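Local coordinates for protein aminopeptidase (Aneurinibacillus sp. AM-1, PDB 5IB9) that probably removes amino-terminal residues from peptides as a zinc-dependent aminopeptidase of family M28 that carries a protease-associated domain, at residues A[56-70]-A[192-206]. Residues are numbered along the deposited sequence; the frame is centred on the assembly and turned at random.
Sequences EVQPFQFEGYTAPSE and KVAGAEVKTLTSHNV. With ZN (zinc ion), chain G.
V57 packs its CG1 against CD2 of H204, 3.7 Å away, where strand 56-66 runs antiparallel to 197-206. H204 binds a zinc ion through NE2 at 2.0 Å; E288 of the second subunit also binds it, so the metal bridges the two chains. On the opposite face, Q58 lies alongside N205: ND2 of N205 gives a bond to OE1 of Q58 (2.9 Å) in its own amide plane but from above the acceptor's carbonyl plane. N205 ND2 also serves G278 O, and its OD1 takes G270 N. F60, with CG wedged between backbone N and carbonyl carbon (chi1 56°), swings its ring across the strand pair, bringing CZ 3.5 Å from CB of S203, whose OG is held by E37. Water joins Q61 NE2 to T202 OG1. F62 repeats the F60 torsion and receives L201 CB as an off-centre CH-pi contact, 4.1 Å from the ring centroid. E63, bent at chi2 (-54°), accepts T200 OG1 at 2.7 Å on the syn side of OE1. L201 CD1 packs 3.8 Å from CA of G64. The Y65 hydroxyl passes close to A196 CB and bonds S88 O. Past T66 the register slips by one: S69, weakly, and E70 both face A194 O in a classic beta bulge. E70 OE2 forms a salt bridge with K192 NZ, its hydrogen bond weak, while OE1 bonds T72 OG1. The paired strands thus run from the peptidase body to the protease-associated domain, and the shared zinc ties H204 to the second subunit, consistent with a part in dimer formation.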
# COMPACT_ATOMS: atom_id res chain seq x y z
N GLU A 56 1.79 11.19 -16.67
CA GLU A 56 1.65 11.35 -15.23
C GLU A 56 2.81 10.64 -14.54
O GLU A 56 3.33 9.63 -15.03
CB GLU A 56 0.39 10.60 -14.79
CG GLU A 56 -0.83 11.40 -15.44
CD GLU A 56 -1.14 12.84 -14.80
OE1 GLU A 56 -1.96 13.58 -15.41
OE2 GLU A 56 -0.54 13.31 -13.77
N VAL A 57 3.19 11.16 -13.37
CA VAL A 57 4.32 10.57 -12.59
C VAL A 57 3.69 10.20 -11.26
O VAL A 57 3.26 11.06 -10.49
CB VAL A 57 5.45 11.51 -12.48
CG1 VAL A 57 6.55 10.89 -11.60
CG2 VAL A 57 6.12 11.73 -13.86
N GLN A 58 3.61 8.92 -10.96
CA GLN A 58 3.01 8.46 -9.68
C GLN A 58 4.12 8.23 -8.64
O GLN A 58 4.93 7.36 -8.84
CB GLN A 58 2.20 7.19 -9.93
CG GLN A 58 1.53 6.65 -8.59
CD GLN A 58 1.05 5.26 -8.72
OE1 GLN A 58 1.40 4.48 -9.64
NE2 GLN A 58 0.17 4.87 -7.84
N PRO A 59 4.12 8.99 -7.52
CA PRO A 59 5.18 8.80 -6.49
C PRO A 59 4.76 7.72 -5.59
O PRO A 59 3.52 7.49 -5.40
CB PRO A 59 5.21 10.16 -5.75
CG PRO A 59 3.70 10.61 -5.79
CD PRO A 59 3.15 10.07 -7.15
N PHE A 60 5.72 7.09 -4.89
CA PHE A 60 5.33 6.17 -3.82
C PHE A 60 6.51 6.05 -2.86
O PHE A 60 7.62 6.17 -3.26
CB PHE A 60 4.86 4.76 -4.29
CG PHE A 60 5.85 4.04 -5.12
CD1 PHE A 60 6.89 3.22 -4.58
CD2 PHE A 60 5.89 4.27 -6.49
CE1 PHE A 60 7.84 2.64 -5.46
CE2 PHE A 60 6.83 3.67 -7.31
CZ PHE A 60 7.80 2.83 -6.85
N GLN A 61 6.24 5.88 -1.57
CA GLN A 61 7.34 5.67 -0.64
C GLN A 61 7.52 4.18 -0.39
O GLN A 61 6.56 3.39 -0.47
CB GLN A 61 7.08 6.39 0.69
CG GLN A 61 7.16 7.91 0.54
CD GLN A 61 6.82 8.70 1.85
OE1 GLN A 61 6.51 8.10 2.88
NE2 GLN A 61 6.83 10.04 1.77
N PHE A 62 8.73 3.81 0.03
CA PHE A 62 9.01 2.43 0.42
C PHE A 62 10.20 2.52 1.32
O PHE A 62 10.91 3.54 1.39
CB PHE A 62 9.25 1.55 -0.84
CG PHE A 62 10.53 1.83 -1.53
CD1 PHE A 62 11.67 1.06 -1.28
CD2 PHE A 62 10.67 2.95 -2.40
CE1 PHE A 62 12.88 1.35 -1.93
CE2 PHE A 62 11.83 3.27 -3.03
CZ PHE A 62 12.98 2.48 -2.81
N GLU A 63 10.45 1.40 2.00
CA GLU A 63 11.55 1.38 2.96
C GLU A 63 12.79 0.86 2.25
O GLU A 63 12.78 -0.27 1.77
CB GLU A 63 11.15 0.50 4.17
CG GLU A 63 10.02 1.07 5.05
CD GLU A 63 10.30 2.49 5.55
OE1 GLU A 63 9.48 3.43 5.26
OE2 GLU A 63 11.34 2.68 6.24
N GLY A 64 13.83 1.67 2.16
CA GLY A 64 15.08 1.30 1.54
C GLY A 64 16.01 0.76 2.63
O GLY A 64 15.71 0.86 3.83
N TYR A 65 17.09 0.14 2.21
CA TYR A 65 18.04 -0.44 3.17
C TYR A 65 19.42 0.08 2.84
O TYR A 65 19.84 0.01 1.69
CB TYR A 65 18.02 -1.96 3.01
CG TYR A 65 18.85 -2.76 4.02
CD1 TYR A 65 18.52 -2.75 5.36
CD2 TYR A 65 19.92 -3.54 3.60
CE1 TYR A 65 19.26 -3.53 6.30
CE2 TYR A 65 20.66 -4.33 4.54
CZ TYR A 65 20.32 -4.29 5.85
OH TYR A 65 21.06 -5.05 6.75
N THR A 66 20.14 0.58 3.84
CA THR A 66 21.57 0.76 3.68
C THR A 66 22.25 -0.47 4.31
O THR A 66 22.10 -0.68 5.51
CB THR A 66 22.06 2.02 4.37
OG1 THR A 66 21.39 3.15 3.79
CG2 THR A 66 23.57 2.21 4.14
N ALA A 67 22.96 -1.20 3.45
CA ALA A 67 23.82 -2.36 3.78
C ALA A 67 24.85 -2.07 4.85
O ALA A 67 25.44 -1.00 4.87
CB ALA A 67 24.48 -2.94 2.50
N PRO A 68 25.05 -3.04 5.78
CA PRO A 68 25.92 -2.84 6.96
C PRO A 68 27.39 -2.65 6.54
O PRO A 68 27.83 -3.23 5.53
CB PRO A 68 25.72 -4.13 7.80
CG PRO A 68 25.16 -5.12 6.88
CD PRO A 68 24.38 -4.36 5.81
N SER A 69 28.08 -1.82 7.31
CA SER A 69 29.48 -1.49 7.08
C SER A 69 30.40 -2.57 7.71
O SER A 69 31.54 -2.76 7.27
CB SER A 69 29.80 -0.10 7.63
OG SER A 69 29.34 0.11 8.95
N GLU A 70 29.88 -3.29 8.71
CA GLU A 70 30.61 -4.48 9.23
C GLU A 70 29.70 -5.71 9.29
O GLU A 70 28.59 -5.65 9.84
CB GLU A 70 31.18 -4.19 10.62
CG GLU A 70 32.13 -5.28 11.13
CD GLU A 70 32.43 -5.16 12.61
OE1 GLU A 70 33.16 -6.05 13.11
OE2 GLU A 70 31.96 -4.22 13.30
N LYS A 192 28.00 -10.54 14.11
CA LYS A 192 28.03 -9.07 14.35
C LYS A 192 27.73 -8.32 13.07
O LYS A 192 28.46 -8.42 12.07
CB LYS A 192 29.34 -8.56 14.98
CG LYS A 192 29.16 -7.22 15.74
CD LYS A 192 30.47 -6.60 16.12
CE LYS A 192 30.31 -5.10 16.40
NZ LYS A 192 31.66 -4.48 16.54
N VAL A 193 26.63 -7.58 13.12
CA VAL A 193 26.16 -6.82 11.94
C VAL A 193 26.02 -5.44 12.48
O VAL A 193 25.36 -5.25 13.51
CB VAL A 193 24.80 -7.34 11.39
CG1 VAL A 193 24.23 -6.39 10.31
CG2 VAL A 193 24.95 -8.73 10.77
N ALA A 194 26.68 -4.48 11.83
CA ALA A 194 26.69 -3.10 12.30
C ALA A 194 26.61 -2.08 11.15
O ALA A 194 27.08 -2.35 10.03
CB ALA A 194 27.94 -2.86 13.20
N GLY A 195 25.93 -0.96 11.43
CA GLY A 195 25.74 0.09 10.43
C GLY A 195 24.62 -0.06 9.39
O GLY A 195 24.42 0.84 8.55
N ALA A 196 23.90 -1.18 9.39
CA ALA A 196 22.66 -1.29 8.58
C ALA A 196 21.60 -0.31 9.08
O ALA A 196 21.44 -0.07 10.27
CB ALA A 196 22.11 -2.72 8.63
N GLU A 197 20.84 0.27 8.13
CA GLU A 197 19.72 1.15 8.48
C GLU A 197 18.62 0.98 7.41
O GLU A 197 18.90 0.62 6.28
CB GLU A 197 20.18 2.62 8.61
CG GLU A 197 21.16 3.03 7.48
CD GLU A 197 22.28 4.04 7.90
OE1 GLU A 197 22.44 5.08 7.22
OE2 GLU A 197 23.01 3.77 8.89
N VAL A 198 17.39 1.17 7.85
CA VAL A 198 16.22 1.23 6.97
C VAL A 198 15.86 2.72 6.92
O VAL A 198 15.94 3.41 7.91
CB VAL A 198 15.07 0.35 7.55
CG1 VAL A 198 13.72 0.68 6.93
CG2 VAL A 198 15.38 -1.16 7.32
N LYS A 199 15.55 3.25 5.74
CA LYS A 199 15.25 4.70 5.59
C LYS A 199 14.13 4.74 4.58
O LYS A 199 14.07 3.88 3.67
CB LYS A 199 16.44 5.40 4.96
CG LYS A 199 16.94 4.57 3.77
CD LYS A 199 18.39 4.83 3.39
CE LYS A 199 18.62 4.44 1.92
NZ LYS A 199 18.83 2.97 1.67
N THR A 200 13.26 5.73 4.71
CA THR A 200 12.12 5.83 3.76
C THR A 200 12.59 6.53 2.52
O THR A 200 13.22 7.60 2.60
CB THR A 200 10.91 6.64 4.40
OG1 THR A 200 10.41 5.90 5.50
CG2 THR A 200 9.72 6.92 3.39
N LEU A 201 12.30 5.92 1.35
CA LEU A 201 12.71 6.52 0.08
C LEU A 201 11.44 6.73 -0.76
O LEU A 201 10.34 6.26 -0.43
CB LEU A 201 13.61 5.54 -0.69
CG LEU A 201 14.93 5.13 -0.03
CD1 LEU A 201 15.58 4.06 -0.95
CD2 LEU A 201 15.79 6.35 0.11
N THR A 202 11.60 7.57 -1.79
CA THR A 202 10.46 7.76 -2.70
C THR A 202 10.93 7.39 -4.10
O THR A 202 12.01 7.78 -4.57
CB THR A 202 10.13 9.28 -2.78
OG1 THR A 202 9.75 9.70 -1.45
CG2 THR A 202 8.91 9.53 -3.68
N SER A 203 10.16 6.55 -4.72
CA SER A 203 10.35 6.24 -6.13
C SER A 203 9.08 6.65 -6.94
O SER A 203 8.17 7.33 -6.40
CB SER A 203 10.66 4.73 -6.25
OG SER A 203 10.90 4.25 -7.59
N HIS A 204 9.09 6.34 -8.22
CA HIS A 204 8.01 6.79 -9.10
C HIS A 204 7.74 5.81 -10.21
O HIS A 204 8.65 5.10 -10.66
CB HIS A 204 8.43 8.08 -9.80
CG HIS A 204 8.92 9.17 -8.89
ND1 HIS A 204 10.18 9.22 -8.32
CD2 HIS A 204 8.24 10.23 -8.39
CE1 HIS A 204 10.23 10.25 -7.48
NE2 HIS A 204 9.10 10.92 -7.57
N ASN A 205 6.49 5.85 -10.73
CA ASN A 205 6.12 5.24 -12.02
C ASN A 205 5.85 6.38 -13.00
O ASN A 205 5.31 7.40 -12.61
CB ASN A 205 4.86 4.38 -11.88
CG ASN A 205 5.02 3.35 -10.78
OD1 ASN A 205 6.01 2.64 -10.77
ND2 ASN A 205 3.97 3.12 -10.04
N VAL A 206 6.17 6.14 -14.26
CA VAL A 206 5.93 7.14 -15.33
C VAL A 206 4.91 6.52 -16.26
O VAL A 206 5.09 5.42 -16.77
CB VAL A 206 7.21 7.46 -16.12
CG1 VAL A 206 6.77 8.53 -17.17
CG2 VAL A 206 8.29 7.99 -15.20
ZN ZN G . 8.80 12.74 -6.75
O HOH W 1 7.73 11.37 -0.66
O HOH W 2 26.56 1.44 6.61
O HOH W 3 9.77 14.20 -7.60
O HOH W 4 8.99 13.11 -4.83
O HOH W 5 10.12 12.62 -4.63
O HOH W 6 10.66 13.49 -6.19